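Local structure of putative uncharacterized protein TTHA0988 (Thermus thermophilus, 3OEP) at residues P281-G295 with P309-F323. The protein is of unknown function, a KipI-KipA homologue that is not an allophanate hydrolase as once supposed, though its family is generally assigned hydrolase activity and ATP binding. Residues are numbered along the deposited sequence; the frame is centred on the assembly and turned at random.
Sequences PVLTALRDLVAAFAG and PGQSFLWPRGKTLRF
Two beta arches, each crossing from one sheet to the other of a small beta sandwich, pair with each other here: strand 282-285 runs antiparallel to 320-323 in one sheet, while 289-295 runs antiparallel to 311-315 in the other. In the first pairing L321 N meets L283 O nearly head-on at 2.7 Å; in the second, L289 and W315 exchange two backbone bonds. A G1 bulge ends the second pairing, where G310 N donates to F293 O at 2.7 Å. Between the layers lies the indole of W315, an instructive case of one aromatic group tying two sheets together. With CG anti to the backbone N (chi1 -178°), it reaches inward, and A285 CB sits over its five-membered ring, a CH-pi contact 3.6 Å from the centroid. L321 CD2 covers the opposite face, and L283 CB touches CH2 at the far rim. The indole nitrogen is satisfied as well: W315 NE1 donates to K319 O at 2.9 Å, from the face of that carbonyl opposite to A285 N, so one oxygen is gripped twice. A leucine at W315 would probably leave K319 O with one donor fewer and open a gap between A285 and L321. At the turn end, R317 N points almost straight at D288 OD1 (2.8 Å), and the side chain of R317, bent at chi3 (-79°), brings R317 NE to L286 O at 2.9 Å; the oxygen lies in the guanidinium plane, while NE stands above the plane of the L286 carbonyl. Strand 331-336 borders 289-295, its L334 touching L283, A291, W315 and L321; on the other sheet, strand 221-225 flanks 282-285 and strand 298-302 flanks 320-325, sending L302 against F313 and W315.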
loop_
_atom_site.group_PDB
_atom_site.type_symbol
_atom_site.label_atom_id
_atom_site.label_comp_id
_atom_site.label_asym_id
_atom_site.label_seq_id
_atom_site.Cartn_x
_atom_site.Cartn_y
_atom_site.Cartn_z
ATOM N N PRO A 281 4.666 22.074 1.952
ATOM C CA PRO A 281 3.603 23.022 1.680
ATOM C C PRO A 281 3.889 24.388 2.279
ATOM O O PRO A 281 4.809 24.540 3.082
ATOM C CB PRO A 281 2.393 22.389 2.368
ATOM C CG PRO A 281 2.966 21.656 3.510
ATOM C CD PRO A 281 4.314 21.155 3.048
ATOM N N VAL A 282 3.094 25.363 1.863
ATOM C CA VAL A 282 3.052 26.669 2.502
ATOM C C VAL A 282 1.723 26.735 3.251
ATOM O O VAL A 282 0.659 26.629 2.638
ATOM C CB VAL A 282 3.141 27.798 1.464
ATOM C CG1 VAL A 282 3.073 29.166 2.148
ATOM C CG2 VAL A 282 4.425 27.661 0.629
ATOM N N LEU A 283 1.794 26.898 4.570
ATOM C CA LEU A 283 0.622 26.787 5.438
ATOM C C LEU A 283 0.453 28.055 6.259
ATOM O O LEU A 283 1.433 28.633 6.719
ATOM C CB LEU A 283 0.789 25.615 6.413
ATOM C CG LEU A 283 1.134 24.251 5.833
ATOM C CD1 LEU A 283 1.420 23.245 6.950
ATOM C CD2 LEU A 283 0.005 23.768 4.905
ATOM N N THR A 284 -0.789 28.468 6.476
ATOM C CA THR A 284 -1.055 29.622 7.335
ATOM C C THR A 284 -2.045 29.246 8.439
ATOM O O THR A 284 -3.089 28.647 8.172
ATOM C CB THR A 284 -1.551 30.816 6.509
ATOM O OG1 THR A 284 -0.561 31.135 5.524
ATOM C CG2 THR A 284 -1.792 32.042 7.400
ATOM N N ALA A 285 -1.690 29.580 9.678
ATOM C CA ALA A 285 -2.527 29.293 10.836
ATOM C C ALA A 285 -3.790 30.152 10.805
ATOM O O ALA A 285 -3.735 31.334 10.470
ATOM C CB ALA A 285 -1.745 29.539 12.134
ATOM N N LEU A 286 -4.924 29.545 11.146
ATOM C CA LEU A 286 -6.205 30.256 11.247
ATOM C C LEU A 286 -6.600 30.517 12.704
ATOM O O LEU A 286 -7.598 31.196 12.984
ATOM C CB LEU A 286 -7.295 29.449 10.545
ATOM C CG LEU A 286 -7.023 29.166 9.067
ATOM C CD1 LEU A 286 -8.151 28.335 8.478
ATOM C CD2 LEU A 286 -6.830 30.480 8.271
ATOM N N ARG A 287 -5.810 29.979 13.624
ATOM C CA ARG A 287 -5.947 30.235 15.053
ATOM C C ARG A 287 -4.547 30.081 15.630
ATOM O O ARG A 287 -3.659 29.585 14.944
ATOM C CB ARG A 287 -6.895 29.225 15.697
ATOM C CG ARG A 287 -6.435 27.771 15.569
ATOM C CD ARG A 287 -7.469 26.790 16.116
ATOM N NE ARG A 287 -7.527 26.829 17.577
ATOM C CZ ARG A 287 -8.600 27.128 18.319
ATOM N NH1 ARG A 287 -9.778 27.411 17.765
ATOM N NH2 ARG A 287 -8.494 27.129 19.646
ATOM N N ASP A 288 -4.341 30.495 16.877
ATOM C CA ASP A 288 -3.055 30.267 17.530
ATOM C C ASP A 288 -2.918 28.773 17.822
ATOM O O ASP A 288 -3.777 28.184 18.492
ATOM C CB ASP A 288 -2.935 31.079 18.830
ATOM C CG ASP A 288 -2.944 32.591 18.600
ATOM O OD1 ASP A 288 -2.589 33.060 17.494
ATOM O OD2 ASP A 288 -3.310 33.327 19.549
ATOM N N LEU A 289 -1.850 28.171 17.302
ATOM C CA LEU A 289 -1.604 26.735 17.410
ATOM C C LEU A 289 -0.291 26.468 18.113
ATOM O O LEU A 289 0.615 27.300 18.087
ATOM C CB LEU A 289 -1.503 26.102 16.012
ATOM C CG LEU A 289 -2.744 26.155 15.133
ATOM C CD1 LEU A 289 -2.398 25.774 13.697
ATOM C CD2 LEU A 289 -3.829 25.244 15.695
ATOM N N VAL A 290 -0.197 25.299 18.736
ATOM C CA VAL A 290 1.086 24.743 19.097
ATOM C C VAL A 290 1.298 23.553 18.180
ATOM O O VAL A 290 0.454 22.654 18.091
ATOM C CB VAL A 290 1.170 24.365 20.571
ATOM C CG1 VAL A 290 2.477 23.626 20.867
ATOM C CG2 VAL A 290 1.074 25.623 21.421
ATOM N N ALA A 291 2.400 23.599 17.445
ATOM C CA ALA A 291 2.719 22.590 16.453
ATOM C C ALA A 291 4.125 22.067 16.693
ATOM O O ALA A 291 4.907 22.675 17.423
ATOM C CB ALA A 291 2.595 23.192 15.037
ATOM N N ALA A 292 4.448 20.926 16.096
ATOM C CA ALA A 292 5.797 20.382 16.189
ATOM C C ALA A 292 6.232 19.837 14.845
ATOM O O ALA A 292 5.432 19.248 14.116
ATOM C CB ALA A 292 5.873 19.289 17.240
ATOM N N PHE A 293 7.509 20.049 14.543
ATOM C CA PHE A 293 8.128 19.613 13.314
ATOM C C PHE A 293 9.164 18.547 13.656
ATOM O O PHE A 293 9.960 18.718 14.579
ATOM C CB PHE A 293 8.774 20.812 12.613
ATOM C CG PHE A 293 9.644 20.439 11.453
ATOM C CD1 PHE A 293 10.947 20.916 11.367
ATOM C CD2 PHE A 293 9.172 19.599 10.454
ATOM C CE1 PHE A 293 11.759 20.568 10.300
ATOM C CE2 PHE A 293 9.982 19.246 9.383
ATOM C CZ PHE A 293 11.278 19.730 9.312
ATOM N N ALA A 294 9.110 17.420 12.951
ATOM C CA ALA A 294 10.070 16.339 13.148
ATOM C C ALA A 294 10.358 15.674 11.809
ATOM O O ALA A 294 9.681 15.944 10.816
ATOM C CB ALA A 294 9.552 15.319 14.162
ATOM N N GLY A 295 11.365 14.809 11.790
ATOM C CA GLY A 295 11.824 14.202 10.547
ATOM C C GLY A 295 13.051 14.907 10.012
ATOM O O GLY A 295 13.804 15.530 10.768
ATOM N N PRO A 309 14.166 20.328 13.084
ATOM C CA PRO A 309 13.226 19.290 13.486
ATOM C C PRO A 309 13.490 18.799 14.905
ATOM O O PRO A 309 14.626 18.860 15.387
ATOM C CB PRO A 309 13.454 18.175 12.451
ATOM C CG PRO A 309 14.823 18.401 11.928
ATOM C CD PRO A 309 15.081 19.877 12.018
ATOM N N GLY A 310 12.428 18.342 15.560
ATOM C CA GLY A 310 12.500 17.797 16.903
ATOM C C GLY A 310 12.034 18.745 17.988
ATOM O O GLY A 310 12.375 18.561 19.153
ATOM N N GLN A 311 11.255 19.761 17.628
ATOM C CA GLN A 311 10.743 20.676 18.637
ATOM C C GLN A 311 9.371 21.229 18.296
ATOM O O GLN A 311 8.941 21.208 17.131
ATOM C CB GLN A 311 11.740 21.819 18.878
ATOM C CG GLN A 311 11.926 22.765 17.705
ATOM C CD GLN A 311 13.122 23.689 17.886
ATOM O OE1 GLN A 311 14.265 23.296 17.653
ATOM N NE2 GLN A 311 12.862 24.920 18.299
ATOM N N SER A 312 8.690 21.707 19.337
ATOM C CA SER A 312 7.387 22.336 19.193
ATOM C C SER A 312 7.524 23.846 19.315
ATOM O O SER A 312 8.498 24.358 19.882
ATOM C CB SER A 312 6.391 21.803 20.226
ATOM O OG SER A 312 6.657 22.307 21.518
ATOM N N PHE A 313 6.533 24.550 18.785
ATOM C CA PHE A 313 6.592 25.997 18.686
ATOM C C PHE A 313 5.192 26.582 18.654
ATOM O O PHE A 313 4.224 25.882 18.347
ATOM C CB PHE A 313 7.377 26.405 17.429
ATOM C CG PHE A 313 6.849 25.801 16.152
ATOM C CD1 PHE A 313 7.285 24.552 15.726
ATOM C CD2 PHE A 313 5.933 26.490 15.367
ATOM C CE1 PHE A 313 6.806 23.995 14.547
ATOM C CE2 PHE A 313 5.449 25.935 14.183
ATOM C CZ PHE A 313 5.887 24.687 13.777
ATOM N N LEU A 314 5.096 27.868 18.979
ATOM C CA LEU A 314 3.840 28.595 18.867
ATOM C C LEU A 314 3.719 29.083 17.426
ATOM O O LEU A 314 4.654 29.652 16.864
ATOM C CB LEU A 314 3.791 29.759 19.866
ATOM C CG LEU A 314 2.450 30.479 20.117
ATOM C CD1 LEU A 314 2.054 31.339 18.938
ATOM C CD2 LEU A 314 1.317 29.516 20.470
ATOM N N TRP A 315 2.561 28.829 16.833
ATOM C CA TRP A 315 2.274 29.199 15.462
ATOM C C TRP A 315 1.062 30.136 15.506
ATOM O O TRP A 315 -0.077 29.685 15.614
ATOM C CB TRP A 315 2.017 27.926 14.664
ATOM C CG TRP A 315 1.754 28.098 13.196
ATOM C CD1 TRP A 315 1.890 29.234 12.445
ATOM C CD2 TRP A 315 1.348 27.065 12.291
ATOM N NE1 TRP A 315 1.559 28.974 11.131
ATOM C CE2 TRP A 315 1.221 27.652 11.012
ATOM C CE3 TRP A 315 1.046 25.707 12.443
ATOM C CZ2 TRP A 315 0.825 26.920 9.890
ATOM C CZ3 TRP A 315 0.643 24.984 11.323
ATOM C CH2 TRP A 315 0.535 25.594 10.070
ATOM N N PRO A 316 1.311 31.459 15.469
ATOM C CA PRO A 316 0.219 32.402 15.696
ATOM C C PRO A 316 -0.717 32.545 14.510
ATOM O O PRO A 316 -0.292 32.381 13.364
ATOM C CB PRO A 316 0.939 33.733 15.957
ATOM C CG PRO A 316 2.357 33.389 16.210
ATOM C CD PRO A 316 2.618 32.143 15.438
ATOM N N ARG A 317 -1.975 32.866 14.798
ATOM C CA ARG A 317 -2.984 33.101 13.775
ATOM C C ARG A 317 -2.461 34.061 12.714
ATOM O O ARG A 317 -1.885 35.104 13.039
ATOM C CB ARG A 317 -4.254 33.676 14.411
ATOM C CG ARG A 317 -5.280 34.197 13.423
ATOM C CD ARG A 317 -6.495 34.714 14.172
ATOM N NE ARG A 317 -7.356 33.618 14.596
ATOM C CZ ARG A 317 -8.235 33.670 15.594
ATOM N NH1 ARG A 317 -8.387 34.775 16.322
ATOM N NH2 ARG A 317 -8.966 32.595 15.869
ATOM N N GLY A 318 -2.652 33.690 11.450
ATOM C CA GLY A 318 -2.296 34.547 10.324
ATOM C C GLY A 318 -0.841 34.497 9.894
ATOM O O GLY A 318 -0.481 35.124 8.904
ATOM N N LYS A 319 -0.002 33.762 10.623
ATOM C CA LYS A 319 1.409 33.644 10.264
ATOM C C LYS A 319 1.636 32.419 9.395
ATOM O O LYS A 319 1.009 31.373 9.595
ATOM C CB LYS A 319 2.294 33.583 11.511
ATOM C CG LYS A 319 2.119 34.774 12.464
ATOM C CD LYS A 319 2.356 36.111 11.784
ATOM C CE LYS A 319 2.303 37.268 12.788
ATOM N NZ LYS A 319 2.706 38.560 12.172
ATOM N N THR A 320 2.552 32.557 8.437
ATOM C CA THR A 320 2.797 31.531 7.435
ATOM C C THR A 320 4.032 30.709 7.770
ATOM O O THR A 320 5.098 31.248 8.088
ATOM C CB THR A 320 2.913 32.158 6.041
ATOM O OG1 THR A 320 1.683 32.838 5.746
ATOM C CG2 THR A 320 3.188 31.092 4.967
ATOM N N LEU A 321 3.852 29.395 7.703
ATOM C CA LEU A 321 4.882 28.410 7.982
ATOM C C LEU A 321 5.350 27.803 6.658
ATOM O O LEU A 321 4.528 27.380 5.834
ATOM C CB LEU A 321 4.294 27.320 8.876
ATOM C CG LEU A 321 5.206 26.174 9.306
ATOM C CD1 LEU A 321 6.364 26.679 10.157
ATOM C CD2 LEU A 321 4.361 25.133 10.058
ATOM N N ARG A 322 6.664 27.761 6.459
ATOM C CA ARG A 322 7.255 27.189 5.249
ATOM C C ARG A 322 8.318 26.185 5.656
ATOM O O ARG A 322 8.700 26.114 6.831
ATOM C CB ARG A 322 7.885 28.287 4.391
ATOM C CG ARG A 322 6.899 29.313 3.849
ATOM C CD ARG A 322 7.615 30.462 3.150
ATOM N NE ARG A 322 6.670 31.423 2.574
ATOM C CZ ARG A 322 6.120 32.450 3.221
ATOM N NH1 ARG A 322 6.402 32.696 4.499
ATOM N NH2 ARG A 322 5.274 33.248 2.577
ATOM N N PHE A 323 8.798 25.416 4.685
ATOM C CA PHE A 323 9.809 24.397 4.950
ATOM C C PHE A 323 10.931 24.535 3.945
ATOM O O PHE A 323 10.737 24.319 2.750
ATOM C CB PHE A 323 9.185 23.011 4.915
ATOM C CG PHE A 323 8.106 22.831 5.942
ATOM C CD1 PHE A 323 8.425 22.498 7.246
ATOM C CD2 PHE A 323 6.776 23.066 5.614
ATOM C CE1 PHE A 323 7.430 22.360 8.210
ATOM C CE2 PHE A 323 5.775 22.927 6.572
ATOM C CZ PHE A 323 6.107 22.576 7.869
HETATM O O HOH W 1 7.342 25.340 2.256
#